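Local atomic coordinates of alcohol dehydrogenase, zinc-containing (Streptococcus pneumoniae serotype 2, PDB entry 5YLN), a protein that probably catalyses the NAD+-dependent oxidation of alcohols to aldehydes or ketones, as a zinc-containing member of the medium-chain alcohol dehydrogenases. Residues V175-S180 with A197-V202; V183-L188 with L213-T218. All coordinates share one frame; numbering follows the deposited sequence.

Interaction 1. Residues V175-S180 with A197-V202; sequences VAIIGS and AKLIMV
Met201 sets CG anti to its backbone N (chi1 -169°) and then bends at chi2 and chi3, which folds the thioether back over the neighbouring strand, with CE 3.9 Å from Ile177 CB. In Ile177, CG1 stands anti to the carbonyl carbon, and the two side chains cross obliquely. The same chi1 lays Met201 CG against Ser180, 3.4 Å from Ser180 OG. On the same face Val175 and Leu199 run side by side, Val175 CB meeting Leu199 CD2 at 3.8 Å, and Leu188 of helix 182-191 packs over Ile177, Leu199 and Met201. The opposite face carries Ala176, Ile178, Ile200 and Val202; with chi2 at -59°, Ile178 turns CD1 back to 3.6 Å from Val202 CB, and helix 252-261 covers both residues.

Between these two layers of side chains, strands 175-178 and 198-202 pair in parallel. Val175 N binds Lys198 O at 2.7 Å, the donor standing above the carbonyl plane, whereas Ile200 N reaches Val175 O in plane at 2.8 Å. Farther on, Ile177 N to Ile200 O, Val202 N to Ile177 O and Gly179 N to Val202 O lie nearly along their C=O axes. Ala176 CA adds a CH···O contact to Ile200 O at 3.2 Å.

The pair forms the two strands of the first beta-alpha-beta unit of the Rossmann-type domain, with helix 182-191 as the crossover. Gly179, with positive phi, opens the glycine-rich turn that in this family usually receives the dinucleotide, and Ser180 N is hydrogen-bonded to Asp203 OD2. Five backbone bonds satisfy the peptide groups that the strands turn toward each other, while Ala176 and Ile178 bond to strand 242-247 on the other side; the fifth, from Gly179 N, carries the ladder into the turn.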
ATOM      1  N   VAL A 175     -10.059  -5.633  12.695  1.00 38.48           N
ATOM      2  CA  VAL A 175      -9.787  -6.378  11.476  1.00 35.32           C
ATOM      3  C   VAL A 175     -11.103  -6.909  10.941  1.00 35.66           C
ATOM      4  O   VAL A 175     -11.957  -7.370  11.708  1.00 32.14           O
ATOM      5  CB  VAL A 175      -8.803  -7.536  11.722  1.00 37.22           C
ATOM      6  CG1 VAL A 175      -8.469  -8.248  10.393  1.00 26.00           C
ATOM      7  CG2 VAL A 175      -7.551  -7.032  12.460  1.00 25.63           C
ATOM      8  N   ALA A 176     -11.269  -6.828   9.631  1.00 27.14           N
ATOM      9  CA  ALA A 176     -12.291  -7.587   8.933  1.00 31.62           C
ATOM     10  C   ALA A 176     -11.606  -8.510   7.940  1.00 32.29           C
ATOM     11  O   ALA A 176     -10.639  -8.119   7.279  1.00 31.42           O
ATOM     12  CB  ALA A 176     -13.285  -6.675   8.206  1.00 29.79           C
ATOM     13  N   ILE A 177     -12.097  -9.740   7.847  1.00 36.19           N
ATOM     14  CA  ILE A 177     -11.609 -10.701   6.869  1.00 30.98           C
ATOM     15  C   ILE A 177     -12.750 -10.995   5.900  1.00 30.86           C
ATOM     16  O   ILE A 177     -13.865 -11.332   6.325  1.00 31.59           O
ATOM     17  CB  ILE A 177     -11.072 -11.968   7.556  1.00 34.32           C
ATOM     18  CG1 ILE A 177      -9.909 -11.560   8.463  1.00 30.01           C
ATOM     19  CG2 ILE A 177     -10.572 -12.979   6.530  1.00 28.94           C
ATOM     20  CD1 ILE A 177      -9.452 -12.652   9.422  1.00 30.64           C
ATOM     21  N   ILE A 178     -12.492 -10.787   4.612  1.00 28.07           N
ATOM     22  CA  ILE A 178     -13.496 -10.950   3.572  1.00 28.64           C
ATOM     23  C   ILE A 178     -13.231 -12.287   2.900  1.00 31.67           C
ATOM     24  O   ILE A 178     -12.305 -12.423   2.089  1.00 34.32           O
ATOM     25  CB  ILE A 178     -13.470  -9.804   2.555  1.00 40.94           C
ATOM     26  CG1 ILE A 178     -13.365  -8.468   3.291  1.00 39.16           C
ATOM     27  CG2 ILE A 178     -14.736  -9.844   1.701  1.00 36.38           C
ATOM     28  CD1 ILE A 178     -14.490  -8.222   4.252  1.00 38.02           C
ATOM     29  N   GLY A 179     -14.051 -13.265   3.226  1.00 30.84           N
ATOM     30  CA  GLY A 179     -13.919 -14.566   2.620  1.00 33.36           C
ATOM     31  C   GLY A 179     -13.522 -15.553   3.682  1.00 32.24           C
ATOM     32  O   GLY A 179     -12.413 -15.487   4.218  1.00 33.10           O
ATOM     33  N   SER A 180     -14.438 -16.457   4.005  1.00 36.96           N
ATOM     34  CA  SER A 180     -14.274 -17.395   5.102  1.00 42.39           C
ATOM     35  C   SER A 180     -13.905 -18.793   4.612  1.00 43.70           C
ATOM     36  O   SER A 180     -14.136 -19.763   5.331  1.00 39.52           O
ATOM     37  CB  SER A 180     -15.559 -17.435   5.934  1.00 42.75           C
ATOM     38  OG  SER A 180     -15.314 -17.905   7.245  1.00 44.52           O
ATOM     39  N   ALA A 197      -8.649  -6.112  18.684  1.00 33.23           N
ATOM     40  CA  ALA A 197      -9.895  -5.969  19.450  1.00 35.39           C
ATOM     41  C   ALA A 197     -11.071  -6.650  18.752  1.00 39.61           C
ATOM     42  O   ALA A 197     -11.915  -7.275  19.402  1.00 40.03           O
ATOM     43  CB  ALA A 197     -10.197  -4.491  19.670  1.00 34.60           C
ATOM     44  N   LYS A 198     -11.141  -6.533  17.429  1.00 40.67           N
ATOM     45  CA  LYS A 198     -12.260  -7.031  16.640  1.00 38.36           C
ATOM     46  C   LYS A 198     -11.729  -7.804  15.447  1.00 35.08           C
ATOM     47  O   LYS A 198     -10.858  -7.324  14.710  1.00 31.57           O
ATOM     48  CB  LYS A 198     -13.166  -5.890  16.165  1.00 35.85           C
ATOM     49  CG  LYS A 198     -13.986  -5.275  17.277  1.00 40.62           C
ATOM     50  CD  LYS A 198     -15.028  -4.316  16.748  1.00 55.44           C
ATOM     51  CE  LYS A 198     -15.996  -3.940  17.855  1.00 62.54           C
ATOM     52  NZ  LYS A 198     -15.334  -3.212  18.967  1.00 57.31           N
ATOM     53  N   LEU A 199     -12.249  -9.008  15.283  1.00 31.50           N
ATOM     54  CA  LEU A 199     -11.970  -9.883  14.156  1.00 33.56           C
ATOM     55  C   LEU A 199     -13.325 -10.202  13.550  1.00 39.58           C
ATOM     56  O   LEU A 199     -14.036 -11.092  14.032  1.00 36.10           O
ATOM     57  CB  LEU A 199     -11.254 -11.149  14.587  1.00 38.34           C
ATOM     58  CG  LEU A 199      -9.741 -11.123  14.591  1.00 39.04           C
ATOM     59  CD1 LEU A 199      -9.228 -12.376  15.290  1.00 37.18           C
ATOM     60  CD2 LEU A 199      -9.255 -11.066  13.180  1.00 28.40           C
ATOM     61  N   ILE A 200     -13.672  -9.469  12.506  1.00 28.09           N
ATOM     62  CA  ILE A 200     -14.987  -9.538  11.894  1.00 31.33           C
ATOM     63  C   ILE A 200     -14.877 -10.410  10.644  1.00 39.31           C
ATOM     64  O   ILE A 200     -14.185 -10.053   9.685  1.00 36.34           O
ATOM     65  CB  ILE A 200     -15.498  -8.131  11.570  1.00 35.62           C
ATOM     66  CG1 ILE A 200     -15.378  -7.254  12.824  1.00 38.49           C
ATOM     67  CG2 ILE A 200     -16.920  -8.199  11.025  1.00 32.92           C
ATOM     68  CD1 ILE A 200     -15.404  -5.752  12.568  1.00 37.54           C
ATOM     69  N   MET A 201     -15.517 -11.577  10.653  1.00 29.02           N
ATOM     70  CA  MET A 201     -15.543 -12.409   9.458  1.00 32.84           C
ATOM     71  C   MET A 201     -16.746 -12.020   8.615  1.00 29.72           C
ATOM     72  O   MET A 201     -17.866 -11.924   9.130  1.00 34.37           O
ATOM     73  CB  MET A 201     -15.595 -13.901   9.797  1.00 39.01           C
ATOM     74  CG  MET A 201     -15.342 -14.824   8.580  1.00 48.89           C
ATOM     75  SD  MET A 201     -13.591 -14.953   8.086  1.00 56.06           S
ATOM     76  CE  MET A 201     -12.869 -14.721   9.666  1.00 29.12           C
ATOM     77  N   VAL A 202     -16.506 -11.787   7.327  1.00 41.64           N
ATOM     78  CA  VAL A 202     -17.542 -11.417   6.366  1.00 34.21           C
ATOM     79  C   VAL A 202     -17.583 -12.486   5.286  1.00 32.59           C
ATOM     80  O   VAL A 202     -16.538 -12.838   4.722  1.00 30.30           O
ATOM     81  CB  VAL A 202     -17.274 -10.025   5.758  1.00 36.81           C
ATOM     82  CG1 VAL A 202     -18.401  -9.620   4.782  1.00 32.97           C
ATOM     83  CG2 VAL A 202     -17.140  -9.011   6.862  1.00 32.44           C
TER

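Interaction 2. Residues V183-L188 with L213-T218; sequences VGLAAL and LSFGAT
Leu188 CD2 touches Phe215 CB at 3.7 Å, and the other branch of the same leucine, CD1, lies 4.0 Å from Ala217 CB and 3.8 Å from Ala217 N. The fork therefore abuts the chain where it leaves helix 206-214. CG of Leu188 is anti to the backbone N (chi1 174°), which extends the side chain from helix 182-191 toward that corner. One turn earlier, Leu185 CD2 approaches Phe215 CD2 obliquely at 4.0 Å, the two side chains crossing at about a right angle. No hydrogen bond joins the two segments; the side chains that meet are all apolar.

Gly216, with phi 108°, forms a Schellman motif that ends helix 206-214, and its N is bonded to Leu213 O at 3.1 Å. This reversal turns the chain toward strand 219-222 and places Phe215 and Ala217 against helix 182-191, the preceding helix of the Rossmann-type domain; helix 206-214 itself contributes Ala212, which both leucines touch. In the next shell, Gln192 NE2 donates to both Leu188 O and Phe215 O, bridging the two segments beside the leucine. Leu319 packs on Leu185 and Phe215, while Lys318 makes a cation-pi contact with the Phe215 ring.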
ATOM      1  N   VAL A 183      -8.151 -19.777   3.055  1.00 32.50           N
ATOM      2  CA  VAL A 183      -7.145 -18.730   3.275  1.00 34.99           C
ATOM      3  C   VAL A 183      -7.661 -17.696   4.269  1.00 38.99           C
ATOM      4  O   VAL A 183      -6.904 -17.170   5.098  1.00 34.70           O
ATOM      5  CB  VAL A 183      -6.729 -18.074   1.947  1.00 35.46           C
ATOM      6  CG1 VAL A 183      -5.728 -16.926   2.205  1.00 32.24           C
ATOM      7  CG2 VAL A 183      -6.126 -19.116   1.000  1.00 36.04           C
ATOM      8  N   GLY A 184      -8.964 -17.414   4.230  1.00 35.96           N
ATOM      9  CA  GLY A 184      -9.532 -16.500   5.205  1.00 34.30           C
ATOM     10  C   GLY A 184      -9.429 -17.026   6.625  1.00 32.20           C
ATOM     11  O   GLY A 184      -9.099 -16.276   7.550  1.00 29.32           O
ATOM     12  N   LEU A 185      -9.714 -18.319   6.817  1.00 32.20           N
ATOM     13  CA  LEU A 185      -9.585 -18.923   8.141  1.00 30.04           C
ATOM     14  C   LEU A 185      -8.132 -18.954   8.595  1.00 35.78           C
ATOM     15  O   LEU A 185      -7.840 -18.730   9.777  1.00 33.36           O
ATOM     16  CB  LEU A 185     -10.185 -20.328   8.142  1.00 28.86           C
ATOM     17  CG  LEU A 185     -11.708 -20.305   7.997  1.00 34.27           C
ATOM     18  CD1 LEU A 185     -12.328 -21.705   7.717  1.00 31.48           C
ATOM     19  CD2 LEU A 185     -12.320 -19.638   9.250  1.00 28.44           C
ATOM     20  N   ALA A 186      -7.206 -19.220   7.669  1.00 29.14           N
ATOM     21  CA  ALA A 186      -5.789 -19.219   8.012  1.00 30.52           C
ATOM     22  C   ALA A 186      -5.335 -17.841   8.488  1.00 33.09           C
ATOM     23  O   ALA A 186      -4.570 -17.726   9.456  1.00 34.10           O
ATOM     24  CB  ALA A 186      -4.968 -19.676   6.809  1.00 30.32           C
ATOM     25  N   ALA A 187      -5.797 -16.785   7.814  1.00 30.15           N
ATOM     26  CA  ALA A 187      -5.521 -15.423   8.264  1.00 34.25           C
ATOM     27  C   ALA A 187      -6.161 -15.143   9.621  1.00 35.12           C
ATOM     28  O   ALA A 187      -5.593 -14.418  10.449  1.00 29.74           O
ATOM     29  CB  ALA A 187      -6.035 -14.428   7.227  1.00 26.89           C
ATOM     30  N   LEU A 188      -7.367 -15.674   9.839  1.00 30.28           N
ATOM     31  CA  LEU A 188      -8.046 -15.516  11.115  1.00 29.34           C
ATOM     32  C   LEU A 188      -7.221 -16.107  12.258  1.00 33.87           C
ATOM     33  O   LEU A 188      -7.092 -15.492  13.324  1.00 35.12           O
ATOM     34  CB  LEU A 188      -9.415 -16.182  11.041  1.00 26.78           C
ATOM     35  CG  LEU A 188     -10.240 -16.254  12.326  1.00 32.70           C
ATOM     36  CD1 LEU A 188     -10.544 -14.853  12.888  1.00 29.38           C
ATOM     37  CD2 LEU A 188     -11.540 -17.024  12.058  1.00 27.68           C
ATOM     38  N   LEU A 213     -16.393 -18.140  13.797  1.00 33.53           N
ATOM     39  CA  LEU A 213     -16.559 -17.902  15.227  1.00 39.55           C
ATOM     40  C   LEU A 213     -15.910 -19.011  16.047  1.00 42.20           C
ATOM     41  O   LEU A 213     -15.281 -18.738  17.076  1.00 46.67           O
ATOM     42  CB  LEU A 213     -18.043 -17.772  15.570  1.00 41.97           C
ATOM     43  CG  LEU A 213     -18.812 -16.599  14.939  1.00 39.27           C
ATOM     44  CD1 LEU A 213     -20.285 -16.625  15.355  1.00 36.59           C
ATOM     45  CD2 LEU A 213     -18.193 -15.271  15.301  1.00 38.71           C
ATOM     46  N   SER A 214     -16.028 -20.265  15.594  1.00 41.78           N
ATOM     47  CA  SER A 214     -15.333 -21.363  16.262  1.00 39.38           C
ATOM     48  C   SER A 214     -13.830 -21.137  16.289  1.00 37.45           C
ATOM     49  O   SER A 214     -13.154 -21.538  17.242  1.00 37.24           O
ATOM     50  CB  SER A 214     -15.617 -22.699  15.566  1.00 40.62           C
ATOM     51  OG  SER A 214     -16.765 -23.302  16.099  1.00 54.43           O
ATOM     52  N   PHE A 215     -13.281 -20.562  15.224  1.00 32.17           N
ATOM     53  CA  PHE A 215     -11.842 -20.361  15.136  1.00 32.69           C
ATOM     54  C   PHE A 215     -11.363 -19.103  15.864  1.00 33.99           C
ATOM     55  O   PHE A 215     -10.157 -18.825  15.863  1.00 38.44           O
ATOM     56  CB  PHE A 215     -11.398 -20.298  13.672  1.00 39.61           C
ATOM     57  CG  PHE A 215     -11.277 -21.634  13.005  1.00 39.24           C
ATOM     58  CD1 PHE A 215     -12.052 -22.714  13.412  1.00 41.72           C
ATOM     59  CD2 PHE A 215     -10.380 -21.815  11.962  1.00 37.77           C
ATOM     60  CE1 PHE A 215     -11.938 -23.952  12.778  1.00 44.05           C
ATOM     61  CE2 PHE A 215     -10.265 -23.056  11.322  1.00 40.52           C
ATOM     62  CZ  PHE A 215     -11.047 -24.123  11.736  1.00 38.62           C
ATOM     63  N   GLY A 216     -12.257 -18.341  16.481  1.00 31.08           N
ATOM     64  CA  GLY A 216     -11.861 -17.168  17.222  1.00 36.54           C
ATOM     65  C   GLY A 216     -12.193 -15.833  16.601  1.00 36.56           C
ATOM     66  O   GLY A 216     -11.639 -14.816  17.044  1.00 36.46           O
ATOM     67  N   ALA A 217     -13.056 -15.793  15.588  1.00 32.68           N
ATOM     68  CA  ALA A 217     -13.609 -14.511  15.180  1.00 33.64           C
ATOM     69  C   ALA A 217     -14.489 -13.969  16.295  1.00 35.24           C
ATOM     70  O   ALA A 217     -15.181 -14.720  16.987  1.00 37.20           O
ATOM     71  CB  ALA A 217     -14.427 -14.639  13.893  1.00 32.50           C
ATOM     72  N   THR A 218     -14.480 -12.646  16.449  1.00 34.33           N
ATOM     73  CA  THR A 218     -15.301 -12.015  17.478  1.00 29.09           C
ATOM     74  C   THR A 218     -16.696 -11.682  16.985  1.00 29.95           C
ATOM     75  O   THR A 218     -17.637 -11.694  17.786  1.00 32.62           O
ATOM     76  CB  THR A 218     -14.611 -10.752  18.013  1.00 31.86           C
ATOM     77  OG1 THR A 218     -14.575  -9.736  16.999  1.00 35.80           O
ATOM     78  CG2 THR A 218     -13.162 -11.085  18.443  1.00 31.47           C
TER

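From the N-terminal end, strand 174-178 leads through the turn at Gly179 and Ser180 into helix 182-191, then into strand 198-203; interaction 1 closes this loop by pairing the two strands. The chain continues through helix 206-214, and interaction 2 closes a second loop by returning 213-218 to helix 182-191. Their segments alternate, so the loops cross rather than nest. The contact centres lie about 8 Å apart, and the two contacts touch directly: Thr218 N and Leu199 O, 2.9 Å apart, probably hydrogen-bond, and Met201 CE packs on Leu188 CD2 at 3.6 Å. They tie two neighbouring strands of the parallel sheet to helix 182-191 and to the turn between helix 206-214 and strand 219-222.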